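Biliverdin reductase (Synechocystis sp., PDB 5B3T) reduces biliverdin, probably to bilirubin with NADPH as cofactor, as a Rossmann-fold oxidoreductase of the Gfo/Idh/MocA family. Local coordinates at residues Y155-T160 with K233-Y238; F178-V183 with Q323-K328; I189-D194 with L308-Y313; G197-V202 with A224-N229. All coordinates share one frame; numbering follows the deposited sequence.

Overall arrangement
All four contacts lie in the C-terminal alpha/beta domain. Contacts 1 and 4 belong to one mixed sheet, with centres 12 Å apart. Contact 1 pairs strands 153-163 and 233-241. Contact 4 pairs strands 199-210 and 217-228, and the second of these adjoins 233-241. Contacts 2 and 3 use the two ends of helix 309-325, and the centres of these contacts are about 18 Å apart. At its start the helix meets residues 189-194, at its end residues 178-183. The first segments follow one another along the chain in the order 1, 2, 3, 4. Helix 309-325 thus ties the segments at both ends of helix 183-189 together, near residues that bind NADP(+).

Contact 1 (Y155-T160 with K233-Y238); sequences YARYST and KAEVIY
I237 O is gripped twice: T160 N donates to it at 3.0 Å, from above the carbonyl plane, and water 1 donates at 2.6 Å and also bonds T160 OG1. Two side chains of the neighbouring strand hold the E235 carboxylate. Y155 OH donates to E235 OE2 over 2.6 Å and meets it from above the carboxylate plane. R157 NE forms a salt bridge with E235 OE1 at 3.0 Å, though as a hydrogen bond it is bent and weak. The Y155 ring and the R157 guanidinium both stand nearly perpendicular to the carboxylate. E235 CG lies anti to its carbonyl carbon (chi1 -54°), and the extended chain reaches across to strand 155-160. Both partners would be expected to stabilise the charged carboxylate. Next along this face, I237 CG1 lies 3.8 Å from R157 NH2, over a face of the guanidinium. S159 OG turns to E248 instead. On the other face, Y158 CD2 approaches V236 CG1 and its ring stacks with F251. Five backbone bonds join the strands, the straightest from Y158 N to E235 O at 2.9 Å. This is parallel beta pairing in the middle of the mixed sheet of the C-terminal alpha/beta domain of Gfo/Idh/MocA proteins.

Contact 2 (F178-V183 with Q323-K328); sequences FGFPLV and QACGYK
F180 and Y327 make the first shell. F180 CD1 sits over one face of the Y327 ring, off-centre toward its rim and 3.5 Å from Y327 CG. The two ring planes are inclined at 50°, so the pair is oblique. The side chains run past each other in opposite directions. F180 CA adds an off-centre CH-pi contact to the same tyrosine ring. C325 SG meets the edge of the F180 ring in its plane, 3.9 Å from F180 CZ. P181 CD touches Y327 CE1 more loosely, at 4.2 Å. Water 2 donates to G179 O at 2.6 Å and accepts a long, weak bond from Y327 OH at 3.5 Å. Further out, the backbone sets these groups in place. G326 has positive phi and ends helix 309-325 in a Schellman motif, which turns the chain so that Y327 can reach back. A type I turn from F180 to V183 leads into helix 183-189. Within the turn, P181 and L182 pack on Y238 of strand 233-241. F178 O accepts from N84 ND2, a residue of the NADP(+) site. No direct hydrogen bond joins the two segments, so their cohesion is chiefly apolar and aromatic.

Contact 3 (I189-D194 with L308-Y313); sequences ISRFTD and LEASLY
Torsions place R191 and Y313 on two sides of a bridging water. R191 CG lies anti to its carbonyl carbon (chi1 -66°), and the extended chain carries the guanidinium out to helix 309-325. Y313 CG is anti to the backbone N (chi1 -175°), which sends the ring back toward S190 and T193. R191 NH2 donates to S311 OG over 3.3 Å, a fairly straight but weak bond. S311 OG lies near the guanidinium plane, at its edge. R191 NH1 is 3.9 Å from A310 CB, and A310 O lies above one guanidinium face. The arginine has further partners: R191 NE bonds S187 OG, and Y105, an NADP(+)-binding residue, makes a cation-pi contact. Between the segments, water 3 donates to S190 O at 2.9 Å and to A310 O at 2.7 Å. It thus joins two backbone carbonyls. S190 OG turns back to S187 O. S190 O also lies at the edge of the Y313 ring, in its plane. The T193 and Y313 side chains cross obliquely, with T193 OG1 3.6 Å from Y313 CD2. The tyrosine hydroxyl reaches further, to V199 N on the sheet. F192 is the N-cap of the short helix 193-196. The arrangement is a water-bridged junction between the first turn of helix 309-325 and the link between helices 183-189 and 193-196, beside the NADP(+) site.

Contact 4 (G197-V202 with A224-N229); sequences GTVQQV and AYLQFN
V199 crosses F228 obliquely and sets one methyl over its ring. V199 CG2 is 4.1 Å from the ring centroid, in a CH-pi contact. V202 and L226 lie side by side and point the same way. Both V202 methyls touch L226 CD2, with V202 CG2 at 3.8 Å. C321 of helix 309-325 packs on these two residues. Q201 and Q227 run alongside each other on the other face, their amide planes turned 53° apart. Here Q200 and Q201 both face Q227, a classic beta bulge. Q200 N donates to Q227 O at 2.7 Å, and Q201 N donates to the same oxygen at 3.1 Å, along a lone pair. Q227 N returns a nearly straight bond to Q201 O at 3.0 Å. T198 and N229 also lie side by side. N229 N bonds T198 O at 2.9 Å, almost along the C=O axis, and N229 ND2 gives a weak, bent bond to T198 OG1 at 2.7 Å. The chemistry is thus divided: apolar groups meet on the helix side, while on the other the Q201 and Q227 amides make no hydrogen bond to each other, and one doubly gripped carbonyl oxygen holds the irregular register.

Contact 1 (Y155-T160 with K233-Y238)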
loop_
_atom_site.group_PDB
_atom_site.type_symbol
_atom_site.label_atom_id
_atom_site.label_comp_id
_atom_site.label_asym_id
_atom_site.label_seq_id
_atom_site.Cartn_x
_atom_site.Cartn_y
_atom_site.Cartn_z
ATOM N N TYR A 155 -6.869 13.477 -18.441
ATOM C CA TYR A 155 -7.798 12.370 -18.265
ATOM C C TYR A 155 -7.006 11.121 -17.917
ATOM O O TYR A 155 -6.072 10.758 -18.637
ATOM C CB TYR A 155 -8.631 12.148 -19.533
ATOM C CG TYR A 155 -9.766 11.155 -19.393
ATOM C CD1 TYR A 155 -10.566 11.133 -18.258
ATOM C CD2 TYR A 155 -10.055 10.259 -20.415
ATOM C CE1 TYR A 155 -11.612 10.229 -18.136
ATOM C CE2 TYR A 155 -11.097 9.355 -20.304
ATOM C CZ TYR A 155 -11.873 9.344 -19.163
ATOM O OH TYR A 155 -12.912 8.445 -19.052
ATOM N N ALA A 156 -7.373 10.477 -16.812
ATOM C CA ALA A 156 -6.710 9.262 -16.369
ATOM C C ALA A 156 -7.755 8.272 -15.882
ATOM O O ALA A 156 -8.792 8.659 -15.337
ATOM C CB ALA A 156 -5.693 9.534 -15.255
ATOM N N ARG A 157 -7.471 6.988 -16.081
ATOM C CA ARG A 157 -8.368 5.932 -15.635
ATOM C C ARG A 157 -7.548 4.795 -15.051
ATOM O O ARG A 157 -6.656 4.258 -15.716
ATOM C CB ARG A 157 -9.250 5.417 -16.780
ATOM C CG ARG A 157 -10.266 4.377 -16.335
ATOM C CD ARG A 157 -11.310 4.120 -17.405
ATOM N NE ARG A 157 -12.556 3.632 -16.819
ATOM C CZ ARG A 157 -12.828 2.347 -16.630
ATOM N NH1 ARG A 157 -11.943 1.430 -16.991
ATOM N NH2 ARG A 157 -13.980 1.980 -16.087
ATOM N N TYR A 158 -7.855 4.440 -13.807
ATOM C CA TYR A 158 -7.181 3.369 -13.080
ATOM C C TYR A 158 -8.256 2.396 -12.617
ATOM O O TYR A 158 -9.042 2.714 -11.718
ATOM C CB TYR A 158 -6.377 3.939 -11.906
ATOM C CG TYR A 158 -5.774 2.924 -10.959
ATOM C CD1 TYR A 158 -5.290 1.704 -11.416
ATOM C CD2 TYR A 158 -5.662 3.204 -9.603
ATOM C CE1 TYR A 158 -4.733 0.784 -10.542
ATOM C CE2 TYR A 158 -5.106 2.294 -8.724
ATOM C CZ TYR A 158 -4.644 1.087 -9.197
ATOM O OH TYR A 158 -4.091 0.183 -8.320
ATOM N N SER A 159 -8.304 1.220 -13.239
ATOM C CA SER A 159 -9.367 0.256 -12.989
ATOM C C SER A 159 -8.767 -1.100 -12.653
ATOM O O SER A 159 -7.930 -1.617 -13.401
ATOM C CB SER A 159 -10.298 0.134 -14.200
ATOM O OG SER A 159 -11.309 -0.829 -13.961
ATOM N N THR A 160 -9.203 -1.670 -11.534
ATOM C CA THR A 160 -8.810 -3.007 -11.104
ATOM C C THR A 160 -10.083 -3.813 -10.889
ATOM O O THR A 160 -10.838 -3.547 -9.948
ATOM C CB THR A 160 -7.974 -2.956 -9.825
ATOM O OG1 THR A 160 -6.918 -2.000 -9.980
ATOM C CG2 THR A 160 -7.366 -4.317 -9.535
ATOM N N LYS A 233 -9.116 15.096 -14.645
ATOM C CA LYS A 233 -10.264 14.276 -14.281
ATOM C C LYS A 233 -9.818 12.819 -14.271
ATOM O O LYS A 233 -9.347 12.306 -15.293
ATOM C CB LYS A 233 -11.418 14.481 -15.259
ATOM C CG LYS A 233 -12.476 13.392 -15.193
ATOM C CD LYS A 233 -13.196 13.407 -13.857
ATOM C CE LYS A 233 -14.666 13.093 -14.038
ATOM N NZ LYS A 233 -15.527 13.823 -13.069
ATOM N N ALA A 234 -9.957 12.161 -13.125
ATOM C CA ALA A 234 -9.494 10.792 -12.956
ATOM C C ALA A 234 -10.649 9.896 -12.539
ATOM O O ALA A 234 -11.502 10.291 -11.738
ATOM C CB ALA A 234 -8.370 10.709 -11.919
ATOM N N GLU A 235 -10.670 8.689 -13.093
ATOM C CA GLU A 235 -11.618 7.654 -12.715
ATOM C C GLU A 235 -10.851 6.545 -12.012
ATOM O O GLU A 235 -9.826 6.079 -12.521
ATOM C CB GLU A 235 -12.352 7.110 -13.944
ATOM C CG GLU A 235 -13.022 8.184 -14.788
ATOM C CD GLU A 235 -13.483 7.661 -16.134
ATOM O OE1 GLU A 235 -13.056 6.553 -16.517
ATOM O OE2 GLU A 235 -14.259 8.363 -16.815
ATOM N N VAL A 236 -11.328 6.141 -10.837
ATOM C CA VAL A 236 -10.672 5.121 -10.026
ATOM C C VAL A 236 -11.699 4.045 -9.707
ATOM O O VAL A 236 -12.687 4.313 -9.013
ATOM C CB VAL A 236 -10.072 5.704 -8.735
ATOM C CG1 VAL A 236 -9.349 4.626 -7.951
ATOM C CG2 VAL A 236 -9.128 6.852 -9.059
ATOM N N ILE A 237 -11.465 2.833 -10.206
ATOM C CA ILE A 237 -12.441 1.750 -10.172
ATOM C C ILE A 237 -11.829 0.559 -9.446
ATOM O O ILE A 237 -10.701 0.154 -9.750
ATOM C CB ILE A 237 -12.881 1.343 -11.592
ATOM C CG1 ILE A 237 -13.163 2.580 -12.448
ATOM C CG2 ILE A 237 -14.103 0.438 -11.537
ATOM C CD1 ILE A 237 -14.311 3.433 -11.948
ATOM N N TYR A 238 -12.575 -0.006 -8.498
ATOM C CA TYR A 238 -12.144 -1.203 -7.784
ATOM C C TYR A 238 -13.315 -2.166 -7.694
ATOM O O TYR A 238 -14.320 -1.864 -7.042
ATOM C CB TYR A 238 -11.618 -0.872 -6.382
ATOM C CG TYR A 238 -11.093 -2.078 -5.626
ATOM C CD1 TYR A 238 -11.935 -2.855 -4.838
ATOM C CD2 TYR A 238 -9.754 -2.438 -5.704
ATOM C CE1 TYR A 238 -11.457 -3.958 -4.150
ATOM C CE2 TYR A 238 -9.267 -3.536 -5.019
ATOM C CZ TYR A 238 -10.123 -4.291 -4.244
ATOM O OH TYR A 238 -9.642 -5.385 -3.560
HETATM O O HOH W 1 -8.139 0.402 -9.382
#

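Contact 2 (F178-V183 with Q323-K328)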
loop_
_atom_site.group_PDB
_atom_site.type_symbol
_atom_site.label_atom_id
_atom_site.label_comp_id
_atom_site.label_asym_id
_atom_site.label_seq_id
_atom_site.Cartn_x
_atom_site.Cartn_y
_atom_site.Cartn_z
ATOM N N PHE A 178 -11.237 -5.801 5.818
ATOM C CA PHE A 178 -10.731 -5.248 4.567
ATOM C C PHE A 178 -10.887 -3.733 4.524
ATOM O O PHE A 178 -10.028 -3.033 3.977
ATOM C CB PHE A 178 -11.439 -5.904 3.381
ATOM C CG PHE A 178 -10.970 -5.404 2.047
ATOM C CD1 PHE A 178 -9.656 -5.594 1.642
ATOM C CD2 PHE A 178 -11.840 -4.755 1.191
ATOM C CE1 PHE A 178 -9.219 -5.134 0.413
ATOM C CE2 PHE A 178 -11.409 -4.296 -0.040
ATOM C CZ PHE A 178 -10.095 -4.485 -0.428
ATOM N N GLY A 179 -11.963 -3.213 5.103
ATOM C CA GLY A 179 -12.168 -1.783 5.162
ATOM C C GLY A 179 -12.647 -1.200 3.845
ATOM O O GLY A 179 -13.078 -1.904 2.926
ATOM N N PHE A 180 -12.562 0.124 3.766
ATOM C CA PHE A 180 -13.015 0.856 2.590
ATOM C C PHE A 180 -12.299 0.345 1.343
ATOM O O PHE A 180 -11.065 0.438 1.265
ATOM C CB PHE A 180 -12.773 2.353 2.767
ATOM C CG PHE A 180 -13.358 3.197 1.668
ATOM C CD1 PHE A 180 -14.674 3.021 1.269
ATOM C CD2 PHE A 180 -12.599 4.169 1.042
ATOM C CE1 PHE A 180 -15.220 3.794 0.258
ATOM C CE2 PHE A 180 -13.140 4.948 0.032
ATOM C CZ PHE A 180 -14.453 4.759 -0.359
ATOM N N PRO A 181 -13.022 -0.196 0.358
ATOM C CA PRO A 181 -12.356 -0.931 -0.732
ATOM C C PRO A 181 -11.414 -0.092 -1.582
ATOM O O PRO A 181 -10.508 -0.659 -2.203
ATOM C CB PRO A 181 -13.533 -1.455 -1.569
ATOM C CG PRO A 181 -14.694 -1.481 -0.620
ATOM C CD PRO A 181 -14.488 -0.305 0.287
ATOM N N LEU A 182 -11.587 1.226 -1.635
ATOM C CA LEU A 182 -10.792 2.072 -2.514
ATOM C C LEU A 182 -9.526 2.613 -1.858
ATOM O O LEU A 182 -8.848 3.450 -2.460
ATOM C CB LEU A 182 -11.640 3.234 -3.033
ATOM C CG LEU A 182 -12.614 2.905 -4.164
ATOM C CD1 LEU A 182 -13.657 4.002 -4.309
ATOM C CD2 LEU A 182 -11.856 2.702 -5.470
ATOM N N VAL A 183 -9.182 2.145 -0.656
ATOM C CA VAL A 183 -8.047 2.714 0.071
ATOM C C VAL A 183 -6.760 2.565 -0.733
ATOM O O VAL A 183 -6.004 3.529 -0.914
ATOM C CB VAL A 183 -7.923 2.065 1.461
ATOM C CG1 VAL A 183 -6.544 2.333 2.049
ATOM C CG2 VAL A 183 -9.011 2.593 2.386
ATOM N N GLN A 323 -16.341 9.498 2.694
ATOM C CA GLN A 323 -17.389 10.449 3.049
ATOM C C GLN A 323 -18.360 10.648 1.893
ATOM O O GLN A 323 -19.578 10.708 2.097
ATOM C CB GLN A 323 -16.752 11.774 3.466
ATOM C CG GLN A 323 -17.724 12.860 3.881
ATOM C CD GLN A 323 -17.014 14.155 4.235
ATOM O OE1 GLN A 323 -16.126 14.605 3.512
ATOM N NE2 GLN A 323 -17.397 14.754 5.355
ATOM N N ALA A 324 -17.840 10.737 0.666
ATOM C CA ALA A 324 -18.704 10.848 -0.505
ATOM C C ALA A 324 -19.520 9.581 -0.727
ATOM O O ALA A 324 -20.589 9.635 -1.345
ATOM C CB ALA A 324 -17.869 11.162 -1.745
ATOM N N CYS A 325 -19.031 8.439 -0.240
ATOM C CA CYS A 325 -19.725 7.167 -0.391
ATOM C C CYS A 325 -20.785 6.933 0.675
ATOM O O CYS A 325 -21.589 6.005 0.528
ATOM C CB CYS A 325 -18.722 6.006 -0.341
ATOM S SG CYS A 325 -17.913 5.594 -1.894
ATOM N N GLY A 326 -20.805 7.733 1.738
ATOM C CA GLY A 326 -21.565 7.353 2.908
ATOM C C GLY A 326 -21.010 6.133 3.601
ATOM O O GLY A 326 -21.733 5.466 4.344
ATOM N N TYR A 327 -19.739 5.816 3.368
ATOM C CA TYR A 327 -19.139 4.618 3.928
ATOM C C TYR A 327 -18.789 4.829 5.395
ATOM O O TYR A 327 -18.406 5.926 5.813
ATOM C CB TYR A 327 -17.887 4.218 3.144
ATOM C CG TYR A 327 -17.296 2.898 3.587
ATOM C CD1 TYR A 327 -17.743 1.700 3.045
ATOM C CD2 TYR A 327 -16.295 2.849 4.550
ATOM C CE1 TYR A 327 -17.210 0.489 3.450
ATOM C CE2 TYR A 327 -15.756 1.642 4.961
ATOM C CZ TYR A 327 -16.217 0.467 4.407
ATOM O OH TYR A 327 -15.682 -0.733 4.814
ATOM N N LYS A 328 -18.915 3.754 6.170
ATOM C CA LYS A 328 -18.717 3.774 7.619
ATOM C C LYS A 328 -19.594 4.824 8.294
ATOM O O LYS A 328 -20.181 4.568 9.345
ATOM C CB LYS A 328 -17.246 4.019 7.974
ATOM C CG LYS A 328 -16.727 3.094 9.063
ATOM C CD LYS A 328 -15.607 3.732 9.870
ATOM C CE LYS A 328 -14.328 3.856 9.063
ATOM N NZ LYS A 328 -13.154 4.119 9.943
HETATM O O HOH W 2 -14.979 -3.719 3.155
#

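Contact 3 (I189-D194 with L308-Y313)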
loop_
_atom_site.group_PDB
_atom_site.type_symbol
_atom_site.label_atom_id
_atom_site.label_comp_id
_atom_site.label_asym_id
_atom_site.label_seq_id
_atom_site.Cartn_x
_atom_site.Cartn_y
_atom_site.Cartn_z
ATOM N N ILE A 189 -3.443 6.783 -6.941
ATOM C CA ILE A 189 -3.794 7.944 -7.748
ATOM C C ILE A 189 -3.377 9.254 -7.086
ATOM O O ILE A 189 -3.344 10.296 -7.752
ATOM C CB ILE A 189 -5.307 7.939 -8.045
ATOM C CG1 ILE A 189 -5.613 8.742 -9.310
ATOM C CG2 ILE A 189 -6.092 8.502 -6.865
ATOM C CD1 ILE A 189 -4.972 8.180 -10.563
ATOM N N SER A 190 -3.041 9.233 -5.798
ATOM C CA SER A 190 -2.802 10.452 -5.035
ATOM C C SER A 190 -1.330 10.815 -4.913
ATOM O O SER A 190 -1.011 11.843 -4.308
ATOM C CB SER A 190 -3.399 10.319 -3.632
ATOM O OG SER A 190 -2.597 9.473 -2.825
ATOM N N ARG A 191 -0.425 10.008 -5.465
ATOM C CA ARG A 191 1.006 10.204 -5.270
ATOM C C ARG A 191 1.665 10.902 -6.453
ATOM O O ARG A 191 2.868 10.734 -6.686
ATOM C CB ARG A 191 1.677 8.867 -4.968
ATOM C CG ARG A 191 1.212 8.293 -3.641
ATOM C CD ARG A 191 1.627 6.851 -3.439
ATOM N NE ARG A 191 1.064 6.316 -2.200
ATOM C CZ ARG A 191 1.689 6.330 -1.028
ATOM N NH1 ARG A 191 2.905 6.851 -0.930
ATOM N NH2 ARG A 191 1.100 5.824 0.047
ATOM N N PHE A 192 0.897 11.699 -7.196
ATOM C CA PHE A 192 1.431 12.596 -8.217
ATOM C C PHE A 192 1.061 14.052 -7.929
ATOM O O PHE A 192 1.007 14.868 -8.859
ATOM C CB PHE A 192 0.936 12.179 -9.607
ATOM C CG PHE A 192 1.121 10.711 -9.914
ATOM C CD1 PHE A 192 2.346 10.216 -10.337
ATOM C CD2 PHE A 192 0.060 9.829 -9.776
ATOM C CE1 PHE A 192 2.504 8.867 -10.619
ATOM C CE2 PHE A 192 0.215 8.482 -10.053
ATOM C CZ PHE A 192 1.437 8.002 -10.475
ATOM N N THR A 193 0.812 14.369 -6.663
ATOM C CA THR A 193 0.451 15.725 -6.270
ATOM C C THR A 193 1.458 16.738 -6.804
ATOM O O THR A 193 1.111 17.887 -7.077
ATOM C CB THR A 193 0.360 15.863 -4.739
ATOM O OG1 THR A 193 -0.558 14.892 -4.221
ATOM C CG2 THR A 193 -0.115 17.257 -4.357
ATOM N N ASP A 194 2.704 16.303 -6.952
ATOM C CA ASP A 194 3.764 17.170 -7.454
ATOM C C ASP A 194 3.418 17.718 -8.834
ATOM O O ASP A 194 3.835 18.817 -9.199
ATOM C CB ASP A 194 5.093 16.415 -7.507
ATOM C CG ASP A 194 6.163 17.172 -8.269
ATOM O OD1 ASP A 194 6.199 18.417 -8.169
ATOM O OD2 ASP A 194 6.969 16.524 -8.968
ATOM N N LEU A 308 6.442 11.035 5.525
ATOM C CA LEU A 308 5.110 10.510 5.803
ATOM C C LEU A 308 4.009 11.274 5.076
ATOM O O LEU A 308 2.880 10.776 4.996
ATOM C CB LEU A 308 4.851 10.541 7.309
ATOM C CG LEU A 308 3.782 9.595 7.855
ATOM C CD1 LEU A 308 4.185 8.148 7.617
ATOM C CD2 LEU A 308 3.547 9.856 9.332
ATOM N N GLU A 309 4.311 12.458 4.535
ATOM C CA GLU A 309 3.264 13.320 3.996
ATOM C C GLU A 309 2.529 12.676 2.828
ATOM O O GLU A 309 1.324 12.895 2.663
ATOM C CB GLU A 309 3.858 14.664 3.573
ATOM C CG GLU A 309 2.822 15.668 3.118
ATOM C CD GLU A 309 1.638 15.742 4.060
ATOM O OE1 GLU A 309 1.851 15.898 5.283
ATOM O OE2 GLU A 309 0.491 15.632 3.576
ATOM N N ALA A 310 3.225 11.884 2.011
ATOM C CA ALA A 310 2.571 11.257 0.866
ATOM C C ALA A 310 1.520 10.248 1.313
ATOM O O ALA A 310 0.432 10.177 0.729
ATOM C CB ALA A 310 3.609 10.590 -0.033
ATOM N N SER A 311 1.827 9.457 2.344
ATOM C CA SER A 311 0.847 8.504 2.855
ATOM C C SER A 311 -0.260 9.201 3.632
ATOM O O SER A 311 -1.400 8.719 3.650
ATOM C CB SER A 311 1.535 7.460 3.733
ATOM O OG SER A 311 2.444 6.684 2.973
ATOM N N LEU A 312 0.050 10.327 4.281
ATOM C CA LEU A 312 -0.987 11.087 4.971
ATOM C C LEU A 312 -1.989 11.669 3.986
ATOM O O LEU A 312 -3.194 11.697 4.264
ATOM C CB LEU A 312 -0.367 12.199 5.815
ATOM C CG LEU A 312 0.218 11.809 7.173
ATOM C CD1 LEU A 312 0.905 13.008 7.807
ATOM C CD2 LEU A 312 -0.869 11.262 8.086
ATOM N N TYR A 313 -1.518 12.141 2.828
ATOM C CA TYR A 313 -2.450 12.701 1.855
ATOM C C TYR A 313 -3.303 11.611 1.220
ATOM O O TYR A 313 -4.503 11.808 1.000
ATOM C CB TYR A 313 -1.717 13.488 0.772
ATOM C CG TYR A 313 -2.700 14.159 -0.155
ATOM C CD1 TYR A 313 -3.618 15.074 0.341
ATOM C CD2 TYR A 313 -2.742 13.856 -1.510
ATOM C CE1 TYR A 313 -4.535 15.684 -0.482
ATOM C CE2 TYR A 313 -3.663 14.465 -2.348
ATOM C CZ TYR A 313 -4.555 15.379 -1.823
ATOM O OH TYR A 313 -5.477 15.992 -2.637
HETATM O O HOH W 3 0.143 11.164 -1.731
#

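Contact 4 (G197-V202 with A224-N229)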
loop_
_atom_site.group_PDB
_atom_site.type_symbol
_atom_site.label_atom_id
_atom_site.label_comp_id
_atom_site.label_asym_id
_atom_site.label_seq_id
_atom_site.Cartn_x
_atom_site.Cartn_y
_atom_site.Cartn_z
ATOM N N GLY A 197 -1.403 18.446 -8.714
ATOM C CA GLY A 197 -2.003 19.221 -7.650
ATOM C C GLY A 197 -2.793 18.313 -6.728
ATOM O O GLY A 197 -2.721 17.084 -6.804
ATOM N N THR A 198 -3.567 18.932 -5.846
ATOM C CA THR A 198 -4.373 18.166 -4.913
ATOM C C THR A 198 -5.751 17.879 -5.508
ATOM O O THR A 198 -6.189 18.516 -6.468
ATOM C CB THR A 198 -4.503 18.906 -3.578
ATOM O OG1 THR A 198 -5.031 20.215 -3.811
ATOM C CG2 THR A 198 -3.147 19.028 -2.893
ATOM N N VAL A 199 -6.426 16.882 -4.937
ATOM C CA VAL A 199 -7.804 16.592 -5.314
ATOM C C VAL A 199 -8.688 17.758 -4.892
ATOM O O VAL A 199 -8.630 18.212 -3.743
ATOM C CB VAL A 199 -8.273 15.280 -4.667
ATOM C CG1 VAL A 199 -9.750 15.077 -4.919
ATOM C CG2 VAL A 199 -7.472 14.092 -5.191
ATOM N N GLN A 200 -9.533 18.229 -5.805
ATOM C CA GLN A 200 -10.429 19.346 -5.509
ATOM C C GLN A 200 -11.913 18.967 -5.413
ATOM O O GLN A 200 -12.681 19.629 -4.715
ATOM C CB GLN A 200 -10.246 20.462 -6.543
ATOM C CG GLN A 200 -10.805 21.807 -6.110
ATOM C CD GLN A 200 -10.005 22.436 -4.985
ATOM O OE1 GLN A 200 -9.442 23.519 -5.141
ATOM N NE2 GLN A 200 -9.951 21.758 -3.846
ATOM N N GLN A 201 -12.322 17.915 -6.077
ATOM C CA GLN A 201 -13.708 17.487 -6.065
ATOM C C GLN A 201 -13.758 15.967 -6.144
ATOM O O GLN A 201 -12.947 15.394 -6.774
ATOM C CB GLN A 201 -14.471 18.129 -7.232
ATOM C CG GLN A 201 -15.959 17.883 -7.225
ATOM C CD GLN A 201 -16.750 18.968 -7.914
ATOM O OE1 GLN A 201 -16.596 20.120 -7.618
ATOM N NE2 GLN A 201 -17.570 18.596 -8.863
ATOM N N VAL A 202 -14.733 15.359 -5.513
ATOM C CA VAL A 202 -14.865 13.907 -5.448
ATOM C C VAL A 202 -16.331 13.526 -5.574
ATOM O O VAL A 202 -17.192 14.134 -4.935
ATOM C CB VAL A 202 -14.289 13.333 -4.134
ATOM C CG1 VAL A 202 -14.451 11.828 -4.087
ATOM C CG2 VAL A 202 -12.840 13.713 -3.957
ATOM N N ALA A 224 -14.759 5.908 -7.903
ATOM C CA ALA A 224 -14.470 7.265 -7.465
ATOM C C ALA A 224 -14.084 8.099 -8.674
ATOM O O ALA A 224 -13.217 7.699 -9.458
ATOM C CB ALA A 224 -13.352 7.292 -6.417
ATOM N N TYR A 225 -14.732 9.250 -8.827
ATOM C CA TYR A 225 -14.464 10.167 -9.927
ATOM C C TYR A 225 -13.913 11.460 -9.342
ATOM O O TYR A 225 -14.606 12.150 -8.585
ATOM C CB TYR A 225 -15.731 10.401 -10.752
ATOM C CG TYR A 225 -16.331 9.100 -11.240
ATOM C CD1 TYR A 225 -15.701 8.349 -12.225
ATOM C CD2 TYR A 225 -17.510 8.607 -10.696
ATOM C CE1 TYR A 225 -16.236 7.151 -12.665
ATOM C CE2 TYR A 225 -18.054 7.410 -11.131
ATOM C CZ TYR A 225 -17.412 6.688 -12.116
ATOM O OH TYR A 225 -17.946 5.497 -12.554
ATOM N N LEU A 226 -12.665 11.772 -9.680
ATOM C CA LEU A 226 -11.897 12.810 -9.011
ATOM C C LEU A 226 -11.600 13.955 -9.966
ATOM O O LEU A 226 -11.317 13.737 -11.149
ATOM C CB LEU A 226 -10.575 12.256 -8.472
ATOM C CG LEU A 226 -10.605 10.990 -7.615
ATOM C CD1 LEU A 226 -9.190 10.573 -7.252
ATOM C CD2 LEU A 226 -11.434 11.198 -6.361
ATOM N N GLN A 227 -11.652 15.174 -9.439
ATOM C CA GLN A 227 -11.202 16.358 -10.156
ATOM C C GLN A 227 -10.043 16.974 -9.389
ATOM O O GLN A 227 -10.182 17.308 -8.206
ATOM C CB GLN A 227 -12.340 17.361 -10.347
ATOM C CG GLN A 227 -13.477 16.805 -11.184
ATOM C CD GLN A 227 -14.557 17.825 -11.467
ATOM O OE1 GLN A 227 -15.746 17.532 -11.350
ATOM N NE2 GLN A 227 -14.150 19.029 -11.846
ATOM N N PHE A 228 -8.905 17.106 -10.056
ATOM C CA PHE A 228 -7.708 17.679 -9.464
ATOM C C PHE A 228 -7.634 19.170 -9.752
ATOM O O PHE A 228 -8.338 19.703 -10.614
ATOM C CB PHE A 228 -6.449 16.990 -9.988
ATOM C CG PHE A 228 -6.284 15.582 -9.503
ATOM C CD1 PHE A 228 -7.088 14.569 -10.001
ATOM C CD2 PHE A 228 -5.319 15.266 -8.562
ATOM C CE1 PHE A 228 -6.939 13.268 -9.565
ATOM C CE2 PHE A 228 -5.163 13.962 -8.121
ATOM C CZ PHE A 228 -5.976 12.962 -8.625
ATOM N N ASN A 229 -6.750 19.841 -9.016
ATOM C CA ASN A 229 -6.709 21.295 -9.070
ATOM C C ASN A 229 -6.134 21.805 -10.376
ATOM O O ASN A 229 -6.544 22.867 -10.858
ATOM C CB ASN A 229 -5.908 21.836 -7.895
ATOM C CG ASN A 229 -6.783 22.165 -6.731
ATOM O OD1 ASN A 229 -7.775 22.863 -6.898
ATOM N ND2 ASN A 229 -6.444 21.655 -5.551
#